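Protein Niban 2 (Homo sapiens, PDB 7CTP) may suppress apoptosis and promote melanoma cell invasion, as a PH-domain-containing member of the Niban family. Local coordinates at residues I212-W225 with V233-G245. Sequence-based numbering, arbitrary orientation.
Sequences IRMYRQSKELYGTW and VQILSNLVMEELG
Arg216 holds the carboxylate of Glu242 side-on in a salt bridge: NH1 reaches OE2 at 3.0 Å and NE reaches OE1 at 3.2 Å, each oxygen offering its syn lone pair, and the two planes lie only 9° apart. The Arg216 guanidinium lies between the Trp225 indole and the Leu221 side chain. The arginine bends at chi3 (85°), which lays the guanidinium over the Trp225 ring, with NE 3.5 Å above the ring plane, while Leu221 CB covers the other face of the guanidinium. A methionine in place of Arg216 would probably leave the Glu242 carboxylate without its charged mate and the face of Trp225 without its flat cover. From the neighbouring positions, Tyr215 OH donates a 2.5 Å hydrogen bond to Glu243 OE1, again on the syn side, with ring and carboxylate nearly coplanar.

Helix segments 212-218 and 233-245, parts of helices 204-218 and 232-252, run nearly parallel (6°), their axes 12.0 Å apart at closest approach, so the return loop must travel back along them. A Schellman motif with Glu220 as its C-prime residue ends the first helix, and the loop then brings Trp225 back against helix 232-252. There the indole edge abuts the helix, CH2 lying 3.5 Å from Leu239 N. Next to it, Leu239 forks: CD1 runs against Arg216 CG at 3.6 Å, whereas CD2 meets Ile212 CD1, and both methyls touch Tyr215 CD1. Ile235 CG2 touches both Ile212 CD1 and Trp225 CZ3, and beyond Ile212 and Tyr215 the packing continues onto Phe27 and Ile23 of helix 10-48.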
ATOM      1  N   ILE A 212      -9.958  -8.344   5.770  1.00 19.93           N
ATOM      2  CA  ILE A 212     -10.244  -6.947   6.087  1.00 21.86           C
ATOM      3  C   ILE A 212     -11.449  -6.482   5.293  1.00 24.03           C
ATOM      4  O   ILE A 212     -12.360  -5.837   5.825  1.00 21.03           O
ATOM      5  CB  ILE A 212      -9.015  -6.064   5.801  1.00 19.90           C
ATOM      6  CG1 ILE A 212      -7.942  -6.259   6.884  1.00 19.65           C
ATOM      7  CG2 ILE A 212      -9.431  -4.587   5.705  1.00 21.83           C
ATOM      8  CD1 ILE A 212      -8.256  -5.529   8.206  1.00 19.30           C
ATOM      9  N   ARG A 213     -11.466  -6.806   3.997  1.00 22.63           N
ATOM     10  CA  ARG A 213     -12.560  -6.363   3.143  1.00 23.81           C
ATOM     11  C   ARG A 213     -13.877  -7.000   3.569  1.00 22.30           C
ATOM     12  O   ARG A 213     -14.910  -6.320   3.627  1.00 25.80           O
ATOM     13  CB  ARG A 213     -12.254  -6.684   1.680  1.00 23.92           C
ATOM     14  CG  ARG A 213     -13.361  -6.236   0.720  1.00 25.14           C
ATOM     15  CD  ARG A 213     -13.008  -6.531  -0.734  1.00 28.27           C
ATOM     16  NE  ARG A 213     -12.522  -7.899  -0.920  1.00 35.61           N
ATOM     17  CZ  ARG A 213     -13.291  -8.983  -0.954  1.00 38.29           C
ATOM     18  NH1 ARG A 213     -14.604  -8.880  -0.813  1.00 39.52           N
ATOM     19  NH2 ARG A 213     -12.737 -10.176  -1.136  1.00 36.05           N
ATOM     20  N   MET A 214     -13.857  -8.301   3.898  1.00 23.52           N
ATOM     21  CA  MET A 214     -15.091  -8.976   4.297  1.00 29.08           C
ATOM     22  C   MET A 214     -15.618  -8.459   5.621  1.00 29.60           C
ATOM     23  O   MET A 214     -16.837  -8.358   5.808  1.00 24.72           O
ATOM     24  CB  MET A 214     -14.900 -10.496   4.388  1.00 31.60           C
ATOM     25  CG  MET A 214     -14.294 -11.176   3.187  1.00 41.63           C
ATOM     26  SD  MET A 214     -15.375 -11.202   1.754  1.00 52.77           S
ATOM     27  CE  MET A 214     -16.989 -10.982   2.477  1.00 48.20           C
ATOM     28  N   TYR A 215     -14.723  -8.172   6.568  1.00 23.70           N
ATOM     29  CA  TYR A 215     -15.153  -7.554   7.815  1.00 24.44           C
ATOM     30  C   TYR A 215     -15.811  -6.203   7.553  1.00 23.98           C
ATOM     31  O   TYR A 215     -16.899  -5.918   8.069  1.00 26.27           O
ATOM     32  CB  TYR A 215     -13.977  -7.400   8.785  1.00 20.09           C
ATOM     33  CG  TYR A 215     -14.375  -6.694  10.073  1.00 25.09           C
ATOM     34  CD1 TYR A 215     -14.400  -5.305  10.152  1.00 22.58           C
ATOM     35  CD2 TYR A 215     -14.771  -7.416  11.189  1.00 23.05           C
ATOM     36  CE1 TYR A 215     -14.790  -4.657  11.300  1.00 24.65           C
ATOM     37  CE2 TYR A 215     -15.160  -6.762  12.358  1.00 23.83           C
ATOM     38  CZ  TYR A 215     -15.175  -5.389  12.398  1.00 27.10           C
ATOM     39  OH  TYR A 215     -15.564  -4.732  13.555  1.00 27.06           O
ATOM     40  N   ARG A 216     -15.160  -5.355   6.751  1.00 22.77           N
ATOM     41  CA  ARG A 216     -15.723  -4.042   6.459  1.00 25.60           C
ATOM     42  C   ARG A 216     -17.063  -4.165   5.736  1.00 24.87           C
ATOM     43  O   ARG A 216     -18.009  -3.432   6.047  1.00 24.47           O
ATOM     44  CB  ARG A 216     -14.713  -3.206   5.666  1.00 25.64           C
ATOM     45  CG  ARG A 216     -13.541  -2.739   6.553  1.00 26.88           C
ATOM     46  CD  ARG A 216     -12.597  -1.726   5.909  1.00 29.37           C
ATOM     47  NE  ARG A 216     -13.049  -0.335   6.045  1.00 31.67           N
ATOM     48  CZ  ARG A 216     -13.502   0.377   5.020  1.00 34.61           C
ATOM     49  NH1 ARG A 216     -13.893   1.631   5.185  1.00 31.14           N
ATOM     50  NH2 ARG A 216     -13.546  -0.177   3.816  1.00 35.99           N
ATOM     51  N   GLN A 217     -17.179  -5.122   4.809  1.00 26.75           N
ATOM     52  CA  GLN A 217     -18.455  -5.358   4.135  1.00 24.83           C
ATOM     53  C   GLN A 217     -19.545  -5.747   5.127  1.00 27.76           C
ATOM     54  O   GLN A 217     -20.712  -5.389   4.946  1.00 32.83           O
ATOM     55  CB  GLN A 217     -18.290  -6.441   3.068  1.00 29.78           C
ATOM     56  CG  GLN A 217     -17.691  -5.934   1.775  1.00 33.91           C
ATOM     57  CD  GLN A 217     -17.434  -7.031   0.764  1.00 30.34           C
ATOM     58  OE1 GLN A 217     -16.615  -6.865  -0.135  1.00 34.53           O
ATOM     59  NE2 GLN A 217     -18.116  -8.165   0.915  1.00 38.70           N
ATOM     60  N   SER A 218     -19.189  -6.483   6.181  1.00 27.03           N
ATOM     61  CA  SER A 218     -20.173  -6.881   7.183  1.00 29.23           C
ATOM     62  C   SER A 218     -20.652  -5.696   8.009  1.00 32.43           C
ATOM     63  O   SER A 218     -21.704  -5.784   8.655  1.00 31.41           O
ATOM     64  CB  SER A 218     -19.587  -7.970   8.083  1.00 30.50           C
ATOM     65  OG  SER A 218     -18.859  -7.402   9.160  1.00 26.80           O
ATOM     66  N   LYS A 219     -19.910  -4.589   7.988  1.00 25.45           N
ATOM     67  CA  LYS A 219     -20.315  -3.328   8.596  1.00 27.27           C
ATOM     68  C   LYS A 219     -20.881  -2.364   7.566  1.00 26.86           C
ATOM     69  O   LYS A 219     -20.957  -1.153   7.822  1.00 28.87           O
ATOM     70  CB  LYS A 219     -19.124  -2.698   9.322  1.00 27.59           C
ATOM     71  CG  LYS A 219     -18.414  -3.669  10.256  1.00 27.89           C
ATOM     72  CD  LYS A 219     -19.343  -4.157  11.358  1.00 35.46           C
ATOM     73  CE  LYS A 219     -18.612  -5.129  12.287  1.00 40.02           C
ATOM     74  NZ  LYS A 219     -19.536  -5.848  13.211  1.00 45.93           N
ATOM     75  N   GLU A 220     -21.256  -2.886   6.398  1.00 28.65           N
ATOM     76  CA  GLU A 220     -21.847  -2.117   5.308  1.00 33.51           C
ATOM     77  C   GLU A 220     -20.884  -1.066   4.757  1.00 39.45           C
ATOM     78  O   GLU A 220     -21.303  -0.007   4.288  1.00 35.21           O
ATOM     79  CB  GLU A 220     -23.188  -1.507   5.743  1.00 37.92           C
ATOM     80  CG  GLU A 220     -24.253  -2.605   5.949  1.00 37.46           C
ATOM     81  CD  GLU A 220     -25.578  -2.119   6.527  1.00 56.91           C
ATOM     82  OE1 GLU A 220     -25.810  -2.317   7.742  1.00 58.11           O
ATOM     83  OE2 GLU A 220     -26.402  -1.566   5.764  1.00 66.09           O
ATOM     84  N   LEU A 221     -19.581  -1.368   4.771  1.00 29.18           N
ATOM     85  CA  LEU A 221     -18.552  -0.489   4.219  1.00 27.07           C
ATOM     86  C   LEU A 221     -17.966  -1.145   2.973  1.00 35.12           C
ATOM     87  O   LEU A 221     -17.251  -2.150   3.067  1.00 31.14           O
ATOM     88  CB  LEU A 221     -17.460  -0.204   5.249  1.00 24.74           C
ATOM     89  CG  LEU A 221     -17.903   0.437   6.560  1.00 30.31           C
ATOM     90  CD1 LEU A 221     -16.709   0.604   7.478  1.00 34.96           C
ATOM     91  CD2 LEU A 221     -18.574   1.773   6.299  1.00 40.05           C
ATOM     92  N   TYR A 222     -18.243  -0.560   1.811  1.00 27.34           N
ATOM     93  CA  TYR A 222     -17.862  -1.143   0.534  1.00 28.25           C
ATOM     94  C   TYR A 222     -16.918  -0.202  -0.196  1.00 30.78           C
ATOM     95  O   TYR A 222     -17.075   1.020  -0.129  1.00 39.37           O
ATOM     96  CB  TYR A 222     -19.100  -1.411  -0.337  1.00 31.26           C
ATOM     97  CG  TYR A 222     -19.925  -2.618   0.053  1.00 28.92           C
ATOM     98  CD1 TYR A 222     -19.673  -3.865  -0.505  1.00 28.62           C
ATOM     99  CD2 TYR A 222     -20.971  -2.508   0.964  1.00 38.80           C
ATOM    100  CE1 TYR A 222     -20.433  -4.971  -0.157  1.00 37.08           C
ATOM    101  CE2 TYR A 222     -21.733  -3.603   1.317  1.00 39.99           C
ATOM    102  CZ  TYR A 222     -21.460  -4.834   0.756  1.00 44.58           C
ATOM    103  OH  TYR A 222     -22.220  -5.931   1.108  1.00 51.36           O
ATOM    104  N   GLY A 223     -15.946  -0.768  -0.895  1.00 25.29           N
ATOM    105  CA  GLY A 223     -15.069   0.008  -1.745  1.00 28.32           C
ATOM    106  C   GLY A 223     -13.677   0.162  -1.157  1.00 33.33           C
ATOM    107  O   GLY A 223     -13.407  -0.155   0.006  1.00 28.68           O
ATOM    108  N   THR A 224     -12.794   0.667  -2.014  1.00 31.55           N
ATOM    109  CA  THR A 224     -11.394   0.872  -1.666  1.00 31.97           C
ATOM    110  C   THR A 224     -11.252   1.697  -0.394  1.00 29.14           C
ATOM    111  O   THR A 224     -11.888   2.743  -0.237  1.00 28.33           O
ATOM    112  CB  THR A 224     -10.676   1.557  -2.827  1.00 36.13           C
ATOM    113  OG1 THR A 224     -10.665   0.676  -3.955  1.00 41.15           O
ATOM    114  CG2 THR A 224      -9.247   1.898  -2.458  1.00 35.91           C
ATOM    115  N   TRP A 225     -10.414   1.210   0.519  1.00 27.75           N
ATOM    116  CA  TRP A 225     -10.221   1.817   1.835  1.00 25.87           C
ATOM    117  C   TRP A 225      -8.848   2.465   1.877  1.00 22.35           C
ATOM    118  O   TRP A 225      -7.832   1.779   1.720  1.00 23.93           O
ATOM    119  CB  TRP A 225     -10.354   0.764   2.932  1.00 24.22           C
ATOM    120  CG  TRP A 225     -10.246   1.276   4.329  1.00 26.36           C
ATOM    121  CD1 TRP A 225     -10.677   2.474   4.806  1.00 25.02           C
ATOM    122  CD2 TRP A 225      -9.692   0.571   5.443  1.00 24.73           C
ATOM    123  NE1 TRP A 225     -10.417   2.568   6.167  1.00 24.94           N
ATOM    124  CE2 TRP A 225      -9.820   1.402   6.575  1.00 26.94           C
ATOM    125  CE3 TRP A 225      -9.104  -0.689   5.591  1.00 22.91           C
ATOM    126  CZ2 TRP A 225      -9.370   1.020   7.835  1.00 19.72           C
ATOM    127  CZ3 TRP A 225      -8.660  -1.068   6.838  1.00 23.62           C
ATOM    128  CH2 TRP A 225      -8.794  -0.210   7.950  1.00 20.19           C
ATOM    129  N   VAL A 233      -0.510  -5.261  11.490  1.00 20.09           N
ATOM    130  CA  VAL A 233      -0.925  -4.703  12.778  1.00 20.20           C
ATOM    131  C   VAL A 233      -1.362  -3.246  12.618  1.00 20.16           C
ATOM    132  O   VAL A 233      -2.311  -2.799  13.269  1.00 19.40           O
ATOM    133  CB  VAL A 233       0.198  -4.851  13.822  1.00 22.83           C
ATOM    134  CG1 VAL A 233      -0.248  -4.251  15.159  1.00 23.32           C
ATOM    135  CG2 VAL A 233       0.555  -6.326  14.014  1.00 23.43           C
ATOM    136  N   GLN A 234      -0.666  -2.483  11.770  1.00 18.71           N
ATOM    137  CA  GLN A 234      -1.066  -1.098  11.533  1.00 16.69           C
ATOM    138  C   GLN A 234      -2.454  -1.039  10.910  1.00 18.97           C
ATOM    139  O   GLN A 234      -3.288  -0.200  11.287  1.00 19.48           O
ATOM    140  CB  GLN A 234      -0.044  -0.414  10.625  1.00 22.07           C
ATOM    141  CG  GLN A 234       1.304  -0.161  11.302  1.00 19.51           C
ATOM    142  CD  GLN A 234       2.335   0.420  10.343  1.00 19.38           C
ATOM    143  OE1 GLN A 234       2.549  -0.110   9.257  1.00 20.71           O
ATOM    144  NE2 GLN A 234       2.986   1.508  10.747  1.00 22.37           N
ATOM    145  N   ILE A 235      -2.722  -1.925   9.955  1.00 16.82           N
ATOM    146  CA  ILE A 235      -4.023  -1.933   9.295  1.00 18.69           C
ATOM    147  C   ILE A 235      -5.121  -2.329  10.272  1.00 19.65           C
ATOM    148  O   ILE A 235      -6.207  -1.734  10.287  1.00 17.45           O
ATOM    149  CB  ILE A 235      -3.987  -2.859   8.067  1.00 19.58           C
ATOM    150  CG1 ILE A 235      -3.067  -2.254   6.993  1.00 21.54           C
ATOM    151  CG2 ILE A 235      -5.407  -3.131   7.548  1.00 18.63           C
ATOM    152  CD1 ILE A 235      -2.679  -3.256   5.896  1.00 22.04           C
ATOM    153  N   LEU A 236      -4.866  -3.348  11.093  1.00 20.24           N
ATOM    154  CA  LEU A 236      -5.827  -3.723  12.125  1.00 19.09           C
ATOM    155  C   LEU A 236      -6.075  -2.580  13.095  1.00 21.48           C
ATOM    156  O   LEU A 236      -7.207  -2.375  13.549  1.00 19.82           O
ATOM    157  CB  LEU A 236      -5.315  -4.937  12.885  1.00 18.71           C
ATOM    158  CG  LEU A 236      -5.685  -6.298  12.335  1.00 28.84           C
ATOM    159  CD1 LEU A 236      -5.068  -7.330  13.273  1.00 26.28           C
ATOM    160  CD2 LEU A 236      -7.201  -6.421  12.284  1.00 27.97           C
ATOM    161  N   SER A 237      -5.020  -1.845  13.451  1.00 20.10           N
ATOM    162  CA  SER A 237      -5.196  -0.684  14.315  1.00 17.88           C
ATOM    163  C   SER A 237      -6.055   0.375  13.637  1.00 19.04           C
ATOM    164  O   SER A 237      -6.916   0.983  14.279  1.00 21.10           O
ATOM    165  CB  SER A 237      -3.838  -0.103  14.694  1.00 22.36           C
ATOM    166  OG  SER A 237      -3.032  -1.093  15.303  1.00 21.26           O
ATOM    167  N   ASN A 238      -5.834   0.604  12.338  1.00 18.26           N
ATOM    168  CA  ASN A 238      -6.678   1.532  11.592  1.00 20.34           C
ATOM    169  C   ASN A 238      -8.130   1.062  11.580  1.00 17.24           C
ATOM    170  O   ASN A 238      -9.055   1.877  11.678  1.00 18.75           O
ATOM    171  CB  ASN A 238      -6.186   1.690  10.153  1.00 19.09           C
ATOM    172  CG  ASN A 238      -4.806   2.334  10.042  1.00 23.77           C
ATOM    173  OD1 ASN A 238      -4.314   3.004  10.966  1.00 21.21           O
ATOM    174  ND2 ASN A 238      -4.170   2.134   8.886  1.00 21.32           N
ATOM    175  N   LEU A 239      -8.348  -0.245  11.402  1.00 17.96           N
ATOM    176  CA  LEU A 239      -9.701  -0.803  11.411  1.00 19.01           C
ATOM    177  C   LEU A 239     -10.415  -0.508  12.722  1.00 23.47           C
ATOM    178  O   LEU A 239     -11.570  -0.059  12.729  1.00 20.07           O
ATOM    179  CB  LEU A 239      -9.630  -2.309  11.178  1.00 19.05           C
ATOM    180  CG  LEU A 239     -10.942  -3.069  10.977  1.00 19.06           C
ATOM    181  CD1 LEU A 239     -11.555  -2.731   9.614  1.00 24.56           C
ATOM    182  CD2 LEU A 239     -10.660  -4.557  11.084  1.00 24.42           C
ATOM    183  N   VAL A 240      -9.747  -0.797  13.847  1.00 19.00           N
ATOM    184  CA  VAL A 240     -10.324  -0.542  15.166  1.00 17.79           C
ATOM    185  C   VAL A 240     -10.596   0.946  15.365  1.00 20.30           C
ATOM    186  O   VAL A 240     -11.679   1.331  15.825  1.00 20.01           O
ATOM    187  CB  VAL A 240      -9.405  -1.095  16.271  1.00 15.87           C
ATOM    188  CG1 VAL A 240      -9.923  -0.678  17.658  1.00 21.49           C
ATOM    189  CG2 VAL A 240      -9.321  -2.612  16.178  1.00 19.38           C
ATOM    190  N   MET A 241      -9.612   1.802  15.056  1.00 17.20           N
ATOM    191  CA  MET A 241      -9.799   3.241  15.265  1.00 18.36           C
ATOM    192  C   MET A 241     -10.946   3.786  14.424  1.00 25.39           C
ATOM    193  O   MET A 241     -11.705   4.649  14.884  1.00 23.02           O
ATOM    194  CB  MET A 241      -8.519   4.013  14.951  1.00 18.98           C
ATOM    195  CG  MET A 241      -7.340   3.725  15.886  1.00 22.18           C
ATOM    196  SD  MET A 241      -7.662   4.088  17.628  1.00 23.94           S
ATOM    197  CE  MET A 241      -7.800   5.883  17.582  1.00 24.02           C
ATOM    198  N   GLU A 242     -11.081   3.305  13.186  1.00 22.33           N
ATOM    199  CA  GLU A 242     -12.192   3.753  12.350  1.00 19.35           C
ATOM    200  C   GLU A 242     -13.525   3.444  13.014  1.00 22.07           C
ATOM    201  O   GLU A 242     -14.447   4.270  13.008  1.00 25.03           O
ATOM    202  CB  GLU A 242     -12.110   3.098  10.971  1.00 25.13           C
ATOM    203  CG  GLU A 242     -13.336   3.337  10.081  1.00 33.17           C
ATOM    204  CD  GLU A 242     -13.264   2.578   8.760  1.00 23.19           C
ATOM    205  OE1 GLU A 242     -12.983   1.360   8.759  1.00 33.49           O
ATOM    206  OE2 GLU A 242     -13.484   3.220   7.714  1.00 37.50           O
ATOM    207  N   GLU A 243     -13.632   2.274  13.627  1.00 22.09           N
ATOM    208  CA  GLU A 243     -14.893   1.858  14.216  1.00 25.70           C
ATOM    209  C   GLU A 243     -15.153   2.556  15.546  1.00 30.26           C
ATOM    210  O   GLU A 243     -16.281   2.992  15.813  1.00 28.22           O
ATOM    211  CB  GLU A 243     -14.899   0.339  14.384  1.00 27.19           C
ATOM    212  CG  GLU A 243     -16.242  -0.229  14.792  1.00 27.95           C
ATOM    213  CD  GLU A 243     -16.358  -1.717  14.546  1.00 28.79           C
ATOM    214  OE1 GLU A 243     -15.744  -2.227  13.581  1.00 32.81           O
ATOM    215  OE2 GLU A 243     -17.078  -2.378  15.325  1.00 30.45           O
ATOM    216  N   LEU A 244     -14.126   2.684  16.388  1.00 24.40           N
ATOM    217  CA  LEU A 244     -14.317   3.198  17.742  1.00 25.22           C
ATOM    218  C   LEU A 244     -14.221   4.710  17.843  1.00 28.16           C
ATOM    219  O   LEU A 244     -14.774   5.285  18.787  1.00 27.28           O
ATOM    220  CB  LEU A 244     -13.286   2.586  18.691  1.00 31.45           C
ATOM    221  CG  LEU A 244     -13.379   1.084  18.906  1.00 29.67           C
ATOM    222  CD1 LEU A 244     -12.545   0.669  20.108  1.00 30.66           C
ATOM    223  CD2 LEU A 244     -14.841   0.666  19.090  1.00 38.34           C
ATOM    224  N   GLY A 245     -13.522   5.359  16.908  1.00 25.01           N
ATOM    225  CA  GLY A 245     -13.304   6.792  16.933  1.00 28.01           C
ATOM    226  C   GLY A 245     -14.545   7.647  17.127  1.00 30.73           C
ATOM    227  O   GLY A 245     -14.584   8.518  18.008  1.00 28.66           O
TER